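Local coordinates for protein peptidoglycan D,D-transpeptidase PbpA (Mycobacterium tuberculosis, PDB 3UPN) that probably cross-links peptidoglycan strands in the mycobacterial cell wall as a penicillin-binding D,D-transpeptidase, and so takes part in the control of cell length, at residues 103-108 / 340-345; 332-337 / 353-358. All blocks are in the same frame, centred on the assembly; numbering follows the deposited sequence.

Contact 1 (103-108 / 340-345); sequences GNVDTT and GSLKGP
Lys-343 and Asn-104 face each other as an antiparallel hydrogen-bonded pair, bonded both ways through the backbone: Asn-104 N gives to Lys-343 O, and Lys-343 N returns a bond of 2.8 Å to Asn-104 O. Two residues on, Asp-106 N bonds Ser-341 O at 2.9 Å. Asp-106 O is gripped twice, by Ser-341 N and, at 2.8 Å, by Gly-340 N, both in the carbonyl plane. Two residues thus oppose one, which defines a classic beta bulge.

Lys-343 can be followed outward from the sheet. Its CB rests against Asn-104 CB at 4.0 Å. The chain crosses the Asp-106 side chain at about a right angle: the bend at chi2 (77°) brings CD to 3.3 Å from Asp-106 OD2, with CE close by, and the bend at chi4 (88°) then sets the direction of NZ. NZ stays 4.8 Å from Asp-106 OD2, too far for a salt bridge, though the opposite charges probably attract, and makes a weak bond to Asn-349. A lysine suits this partly exposed face of the sheet because its methylenes can pack while the ammonium reaches outward. Asp-106 OD1 is bonded to Thr-27, and the Asn-104 amide oxygen to the backbone of Gln-25, so both polar ends are anchored on the neighbouring N-terminal segment.

On the other face the pair itself is aliphatic: Val-105 and Leu-342 run alongside each other out of the sheet, with CG2 of Val-105 3.9 Å from CD2 of Leu-342. Leu-342 also packs on Ile-78 and Val-105 on Leu-79, both of helix 76-80, where branched aliphatic groups fit a buried seam. The pairing joins two interior strands of the mixed sheet, in which strand 339-343, with 349-352 beyond it, is added to strands of the N-terminal part.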
ATOM      1  N   GLY A 103      -0.692  13.128  25.022  1.00 43.23           N
ATOM      2  CA  GLY A 103       0.486  12.337  24.671  1.00 42.63           C
ATOM      3  C   GLY A 103       0.839  12.423  23.189  1.00 41.63           C
ATOM      4  O   GLY A 103       0.143  13.090  22.421  1.00 40.65           O
ATOM      5  N   ASN A 104       1.929  11.752  22.807  1.00 41.19           N
ATOM      6  CA  ASN A 104       2.436  11.739  21.434  1.00 40.68           C
ATOM      7  C   ASN A 104       2.303  10.377  20.780  1.00 40.03           C
ATOM      8  O   ASN A 104       2.391   9.334  21.449  1.00 40.03           O
ATOM      9  CB  ASN A 104       3.905  12.173  21.381  1.00 41.18           C
ATOM     10  CG  ASN A 104       4.076  13.668  21.543  1.00 43.00           C
ATOM     11  OD1 ASN A 104       3.127  14.382  21.831  1.00 42.97           O
ATOM     12  ND2 ASN A 104       5.293  14.149  21.345  1.00 46.49           N
ATOM     13  N   VAL A 105       2.072  10.412  19.471  1.00 38.92           N
ATOM     14  CA  VAL A 105       2.014   9.223  18.630  1.00 38.38           C
ATOM     15  C   VAL A 105       3.189   9.248  17.664  1.00 38.53           C
ATOM     16  O   VAL A 105       3.228  10.075  16.752  1.00 38.18           O
ATOM     17  CB  VAL A 105       0.686   9.158  17.850  1.00 37.96           C
ATOM     18  CG1 VAL A 105       0.669   7.949  16.903  1.00 37.17           C
ATOM     19  CG2 VAL A 105      -0.492   9.103  18.819  1.00 36.37           C
ATOM     20  N   ASP A 106       4.158   8.359  17.878  1.00 39.10           N
ATOM     21  CA  ASP A 106       5.298   8.234  16.966  1.00 38.99           C
ATOM     22  C   ASP A 106       5.027   7.149  15.927  1.00 37.79           C
ATOM     23  O   ASP A 106       4.967   5.959  16.258  1.00 37.60           O
ATOM     24  CB  ASP A 106       6.601   7.915  17.716  1.00 40.71           C
ATOM     25  CG  ASP A 106       7.009   9.001  18.726  1.00 44.04           C
ATOM     26  OD1 ASP A 106       6.502  10.162  18.667  1.00 47.31           O
ATOM     27  OD2 ASP A 106       7.870   8.680  19.588  1.00 45.88           O
ATOM     28  N   THR A 107       4.874   7.572  14.670  1.00 36.37           N
ATOM     29  CA  THR A 107       4.589   6.673  13.549  1.00 34.67           C
ATOM     30  C   THR A 107       5.857   5.980  13.077  1.00 34.26           C
ATOM     31  O   THR A 107       6.966   6.353  13.474  1.00 33.71           O
ATOM     32  CB  THR A 107       3.955   7.420  12.327  1.00 34.05           C
ATOM     33  OG1 THR A 107       4.932   8.273  11.736  1.00 34.25           O
ATOM     34  CG2 THR A 107       2.761   8.272  12.740  1.00 33.86           C
ATOM     35  N   THR A 108       5.664   4.978  12.217  1.00 33.62           N
ATOM     36  CA  THR A 108       6.742   4.231  11.575  1.00 34.28           C
ATOM     37  C   THR A 108       7.179   4.862  10.237  1.00 34.30           C
ATOM     38  O   THR A 108       8.127   4.382   9.603  1.00 34.55           O
ATOM     39  CB  THR A 108       6.285   2.798  11.286  1.00 33.69           C
ATOM     40  OG1 THR A 108       5.035   2.849  10.587  1.00 33.37           O
ATOM     41  CG2 THR A 108       6.089   2.026  12.576  1.00 34.97           C
ATOM     42  N   GLY A 340       4.795   3.171  15.855  1.00 40.18           N
ATOM     43  CA  GLY A 340       5.941   2.535  16.504  1.00 41.81           C
ATOM     44  C   GLY A 340       5.832   2.567  18.020  1.00 44.06           C
ATOM     45  O   GLY A 340       6.069   1.553  18.694  1.00 45.06           O
ATOM     46  N   SER A 341       5.479   3.731  18.566  1.00 44.59           N
ATOM     47  CA  SER A 341       5.365   3.890  20.013  1.00 46.24           C
ATOM     48  C   SER A 341       4.439   5.050  20.390  1.00 46.25           C
ATOM     49  O   SER A 341       4.235   5.976  19.603  1.00 45.51           O
ATOM     50  CB  SER A 341       6.750   4.068  20.650  1.00 46.84           C
ATOM     51  OG  SER A 341       7.262   5.366  20.417  1.00 49.15           O
ATOM     52  N   LEU A 342       3.867   4.961  21.591  1.00 47.02           N
ATOM     53  CA  LEU A 342       3.062   6.034  22.175  1.00 47.25           C
ATOM     54  C   LEU A 342       3.792   6.620  23.383  1.00 48.80           C
ATOM     55  O   LEU A 342       4.238   5.873  24.262  1.00 49.43           O
ATOM     56  CB  LEU A 342       1.688   5.502  22.594  1.00 46.85           C
ATOM     57  CG  LEU A 342       0.860   4.762  21.546  1.00 45.66           C
ATOM     58  CD1 LEU A 342      -0.276   4.031  22.206  1.00 44.61           C
ATOM     59  CD2 LEU A 342       0.342   5.722  20.464  1.00 44.53           C
ATOM     60  N   LYS A 343       3.926   7.948  23.408  1.00 49.45           N
ATOM     61  CA  LYS A 343       4.558   8.676  24.518  1.00 51.55           C
ATOM     62  C   LYS A 343       3.550   9.477  25.339  1.00 52.26           C
ATOM     63  O   LYS A 343       2.441   9.767  24.877  1.00 51.55           O
ATOM     64  CB  LYS A 343       5.645   9.634  24.005  1.00 51.67           C
ATOM     65  CG  LYS A 343       7.070   9.056  23.983  1.00 53.85           C
ATOM     66  CD  LYS A 343       7.305   8.121  22.809  1.00 53.80           C
ATOM     67  CE  LYS A 343       8.734   7.577  22.797  1.00 55.59           C
ATOM     68  NZ  LYS A 343       8.894   6.319  23.613  1.00 58.93           N
ATOM     69  N   GLY A 344       3.945   9.821  26.563  1.00 54.03           N
ATOM     70  CA  GLY A 344       3.228  10.792  27.373  1.00 55.16           C
ATOM     71  C   GLY A 344       3.797  12.177  27.127  1.00 56.19           C
ATOM     72  O   GLY A 344       4.800  12.318  26.424  1.00 55.81           O
ATOM     73  N   PRO A 345       3.150  13.221  27.684  1.00 57.17           N
ATOM     74  CA  PRO A 345       3.618  14.609  27.507  1.00 57.97           C
ATOM     75  C   PRO A 345       5.078  14.847  27.939  1.00 59.68           C
ATOM     76  O   PRO A 345       5.746  15.740  27.415  1.00 59.64           O
ATOM     77  CB  PRO A 345       2.646  15.425  28.372  1.00 58.11           C
ATOM     78  CG  PRO A 345       1.960  14.422  29.266  1.00 58.48           C
ATOM     79  CD  PRO A 345       1.914  13.157  28.479  1.00 57.51           C
TER

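Contact 2 (332-337 / 353-358); sequences ITMRPY and TVRYQQ. Unlike the reference sequence in segment 353-358: Arg-355 (reference Gly).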
ATOM      1  N   ILE A 332       7.583 -15.375   4.943  1.00 37.57           N
ATOM      2  CA  ILE A 332       6.870 -15.009   6.178  1.00 38.59           C
ATOM      3  C   ILE A 332       6.292 -13.581   6.139  1.00 38.25           C
ATOM      4  O   ILE A 332       7.026 -12.608   5.942  1.00 37.72           O
ATOM      5  CB  ILE A 332       7.793 -15.151   7.418  1.00 39.62           C
ATOM      6  CG1 ILE A 332       8.166 -16.632   7.628  1.00 41.10           C
ATOM      7  CG2 ILE A 332       7.141 -14.503   8.682  1.00 38.47           C
ATOM      8  CD1 ILE A 332       9.320 -16.860   8.574  1.00 43.18           C
ATOM      9  N   THR A 333       4.980 -13.477   6.345  1.00 38.78           N
ATOM     10  CA  THR A 333       4.295 -12.182   6.433  1.00 38.52           C
ATOM     11  C   THR A 333       4.416 -11.574   7.826  1.00 39.18           C
ATOM     12  O   THR A 333       3.977 -12.167   8.811  1.00 39.73           O
ATOM     13  CB  THR A 333       2.789 -12.301   6.073  1.00 38.73           C
ATOM     14  OG1 THR A 333       2.648 -13.023   4.841  1.00 38.43           O
ATOM     15  CG2 THR A 333       2.127 -10.886   5.920  1.00 37.42           C
ATOM     16  N   MET A 334       5.013 -10.389   7.907  1.00 39.06           N
ATOM     17  CA  MET A 334       4.976  -9.603   9.148  1.00 39.01           C
ATOM     18  C   MET A 334       3.727  -8.714   9.136  1.00 38.18           C
ATOM     19  O   MET A 334       3.344  -8.187   8.090  1.00 37.26           O
ATOM     20  CB  MET A 334       6.236  -8.758   9.297  1.00 39.25           C
ATOM     21  CG  MET A 334       7.534  -9.548   9.338  1.00 40.76           C
ATOM     22  SD  MET A 334       7.615 -10.719  10.705  1.00 45.10           S
ATOM     23  CE  MET A 334       7.601  -9.637  12.137  1.00 44.76           C
ATOM     24  N   ARG A 335       3.075  -8.587  10.286  1.00 38.39           N
ATOM     25  CA  ARG A 335       1.836  -7.801  10.407  1.00 38.01           C
ATOM     26  C   ARG A 335       2.141  -6.324  10.179  1.00 36.15           C
ATOM     27  O   ARG A 335       2.970  -5.759  10.881  1.00 35.46           O
ATOM     28  CB  ARG A 335       1.234  -7.984  11.795  1.00 39.49           C
ATOM     29  CG  ARG A 335       0.008  -7.105  12.048  1.00 41.84           C
ATOM     30  CD  ARG A 335      -0.379  -7.147  13.502  1.00 47.19           C
ATOM     31  NE  ARG A 335      -0.609  -8.526  13.935  1.00 51.69           N
ATOM     32  CZ  ARG A 335      -1.326  -8.876  15.001  1.00 53.58           C
ATOM     33  NH1 ARG A 335      -1.917  -7.955  15.755  1.00 54.25           N
ATOM     34  NH2 ARG A 335      -1.469 -10.156  15.294  1.00 54.99           N
ATOM     35  N   PRO A 336       1.502  -5.706   9.177  1.00 35.55           N
ATOM     36  CA  PRO A 336       1.822  -4.288   8.912  1.00 34.91           C
ATOM     37  C   PRO A 336       1.327  -3.397  10.048  1.00 34.54           C
ATOM     38  O   PRO A 336       0.202  -3.576  10.506  1.00 34.99           O
ATOM     39  CB  PRO A 336       1.056  -3.983   7.617  1.00 34.32           C
ATOM     40  CG  PRO A 336       0.644  -5.296   7.077  1.00 35.23           C
ATOM     41  CD  PRO A 336       0.490  -6.218   8.241  1.00 35.17           C
ATOM     42  N   TYR A 337       2.165  -2.474  10.518  1.00 34.22           N
ATOM     43  CA  TYR A 337       1.742  -1.486  11.525  1.00 33.81           C
ATOM     44  C   TYR A 337       2.270  -0.077  11.259  1.00 33.24           C
ATOM     45  O   TYR A 337       3.367   0.102  10.715  1.00 33.23           O
ATOM     46  CB  TYR A 337       2.104  -1.935  12.960  1.00 33.99           C
ATOM     47  CG  TYR A 337       3.592  -1.982  13.262  1.00 33.96           C
ATOM     48  CD1 TYR A 337       4.209  -0.951  13.956  1.00 32.98           C
ATOM     49  CD2 TYR A 337       4.381  -3.084  12.877  1.00 33.85           C
ATOM     50  CE1 TYR A 337       5.574  -0.984  14.245  1.00 32.73           C
ATOM     51  CE2 TYR A 337       5.756  -3.126  13.163  1.00 33.28           C
ATOM     52  CZ  TYR A 337       6.340  -2.072  13.851  1.00 33.84           C
ATOM     53  OH  TYR A 337       7.685  -2.085  14.158  1.00 33.72           O
ATOM     54  N   THR A 353       5.328  -0.858  20.111  1.00 54.84           N
ATOM     55  CA  THR A 353       4.831  -1.913  19.231  1.00 54.47           C
ATOM     56  C   THR A 353       5.917  -2.969  19.019  1.00 55.40           C
ATOM     57  O   THR A 353       7.090  -2.653  18.794  1.00 55.44           O
ATOM     58  CB  THR A 353       4.331  -1.358  17.862  1.00 53.00           C
ATOM     59  OG1 THR A 353       3.622  -0.130  18.071  1.00 51.83           O
ATOM     60  CG2 THR A 353       3.397  -2.354  17.178  1.00 51.89           C
ATOM     61  N   VAL A 354       5.535  -4.229  19.131  1.00 56.60           N
ATOM     62  CA  VAL A 354       6.483  -5.298  18.821  1.00 58.03           C
ATOM     63  C   VAL A 354       6.011  -6.059  17.584  1.00 57.66           C
ATOM     64  O   VAL A 354       4.843  -6.441  17.479  1.00 57.07           O
ATOM     65  CB  VAL A 354       6.855  -6.187  20.062  1.00 59.57           C
ATOM     66  CG1 VAL A 354       5.812  -6.072  21.194  1.00 60.24           C
ATOM     67  CG2 VAL A 354       7.136  -7.644  19.662  1.00 60.49           C
ATOM     68  N   ARG A 355       6.925  -6.199  16.626  1.00 58.39           N
ATOM     69  CA  ARG A 355       6.652  -6.852  15.350  1.00 58.77           C
ATOM     70  C   ARG A 355       6.115  -8.273  15.563  1.00 59.61           C
ATOM     71  O   ARG A 355       6.485  -8.964  16.524  1.00 60.82           O
ATOM     72  CB  ARG A 355       7.912  -6.860  14.479  1.00 58.39           C
ATOM     73  CG  ARG A 355       9.117  -7.532  15.133  1.00 60.95           C
ATOM     74  CD  ARG A 355      10.268  -7.791  14.164  1.00 61.05           C
ATOM     75  NE  ARG A 355      11.470  -8.193  14.892  1.00 65.41           N
ATOM     76  CZ  ARG A 355      12.577  -8.676  14.330  1.00 68.35           C
ATOM     77  NH1 ARG A 355      12.661  -8.828  13.008  1.00 68.41           N
ATOM     78  NH2 ARG A 355      13.612  -9.016  15.094  1.00 69.92           N
ATOM     79  N   TYR A 356       5.227  -8.696  14.668  1.00 59.52           N
ATOM     80  CA  TYR A 356       4.564  -9.979  14.808  1.00 60.30           C
ATOM     81  C   TYR A 356       4.472 -10.712  13.473  1.00 59.22           C
ATOM     82  O   TYR A 356       4.087 -10.125  12.453  1.00 57.61           O
ATOM     83  CB  TYR A 356       3.175  -9.783  15.431  1.00 61.50           C
ATOM     84  CG  TYR A 356       2.393 -11.062  15.599  1.00 63.27           C
ATOM     85  CD1 TYR A 356       2.727 -11.983  16.593  1.00 65.78           C
ATOM     86  CD2 TYR A 356       1.326 -11.357  14.753  1.00 63.85           C
ATOM     87  CE1 TYR A 356       2.013 -13.167  16.742  1.00 67.44           C
ATOM     88  CE2 TYR A 356       0.601 -12.529  14.889  1.00 65.65           C
ATOM     89  CZ  TYR A 356       0.946 -13.432  15.885  1.00 66.76           C
ATOM     90  OH  TYR A 356       0.225 -14.599  16.014  1.00 67.53           O
ATOM     91  N   GLN A 357       4.840 -11.995  13.488  1.00 58.96           N
ATOM     92  CA  GLN A 357       4.757 -12.832  12.292  1.00 58.30           C
ATOM     93  C   GLN A 357       3.327 -13.315  12.090  1.00 58.04           C
ATOM     94  O   GLN A 357       2.818 -14.081  12.899  1.00 58.94           O
ATOM     95  CB  GLN A 357       5.720 -14.015  12.388  1.00 59.04           C
ATOM     96  CG  GLN A 357       7.172 -13.607  12.574  1.00 59.37           C
ATOM     97  CD  GLN A 357       8.114 -14.785  12.624  1.00 61.02           C
ATOM     98  OE1 GLN A 357       7.690 -15.938  12.550  1.00 61.45           O
ATOM     99  NE2 GLN A 357       9.406 -14.503  12.741  1.00 61.63           N
ATOM    100  N   GLN A 358       2.680 -12.852  11.021  1.00 56.97           N
ATOM    101  CA  GLN A 358       1.265 -13.156  10.791  1.00 56.98           C
ATOM    102  C   GLN A 358       1.038 -14.599  10.356  1.00 56.83           C
ATOM    103  O   GLN A 358       0.249 -15.324  10.973  1.00 57.36           O
ATOM    104  CB  GLN A 358       0.612 -12.167   9.814  1.00 55.89           C
ATOM    105  CG  GLN A 358      -0.180 -11.067  10.521  1.00 57.12           C
ATOM    106  CD  GLN A 358      -1.184 -10.355   9.614  1.00 56.47           C
ATOM    107  OE1 GLN A 358      -0.920 -10.116   8.424  1.00 57.13           O
ATOM    108  NE2 GLN A 358      -2.341 -10.006  10.177  1.00 56.65           N
TER
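Met-334 and Gln-357 form the non-hydrogen-bonded pair of a short two-stranded antiparallel sheet, strand 332-334 against strand 357-360, at the surface of the transpeptidase region. Two backbone bonds flank the pair: Gln-358 N to Thr-333 O, 2.7 Å, and the nearly straight Arg-335 N to Tyr-356 O, 2.8 Å.

Conformation decides what the methionine touches. Its chain curls in one sense, with chi1, chi2 and chi3 all close to -60°, and folds back over the partner segment. SD then lies 3.5 Å from Gln-357 CG, while CE comes 3.6 Å from Arg-355 CB. A flexible, unbranched thioether is well suited to moulding itself over such neighbours. Arg-355, which differs from the reference sequence, presents its methylenes to CE and carries its extended chain away to bond Ser-139 O through NH1. Gln-357 also lays its CB and CG against CG2 of Ile-332, with its amide close by.

CG of Arg-335 lies opposite the backbone N about the CA-CB bond, and the bend at chi3 brings the guanidinium beside Tyr-356. NH2 comes 3.1 Å from Tyr-356 CD2, close to CE2 as well; the approach is oblique, and the two planes stand 83° apart. The aliphatic root of the same arginine packs on Gln-358, whose chain crosses it at about a right angle.

Farther along, the side chains of Tyr-337 and Thr-353 pass antiparallel to one another. Thr-353 is doubly useful here: its hydroxyl bonds Val-339 O, while its methyl serves the aromatic ring. That methyl makes a CH-pi contact over one face of Tyr-337, CG2 lying 4.0 Å from the ring centroid, 25° off the normal and displaced toward CD1.

From the N terminus, the chain first lays down segment 103-108, then runs through much of the transpeptidase region before reaching 332-337. Segment 340-345 follows almost at once and closes contact 1, a loop of more than 230 residues. A short excursion through strand 349-352 leads to 353-358, closing contact 2 after 15 intervening residues. The segments alternate, so the two closures cross. Their centres lie 19 Å apart, yet they touch: Gly-340 O probably accepts a bond from Thr-353 N, and Thr-108 OG1 probably bonds Tyr-337 O. Together they couple the mixed sheet, which includes N-terminal strands, to the small surface sheet beside helix 317-328.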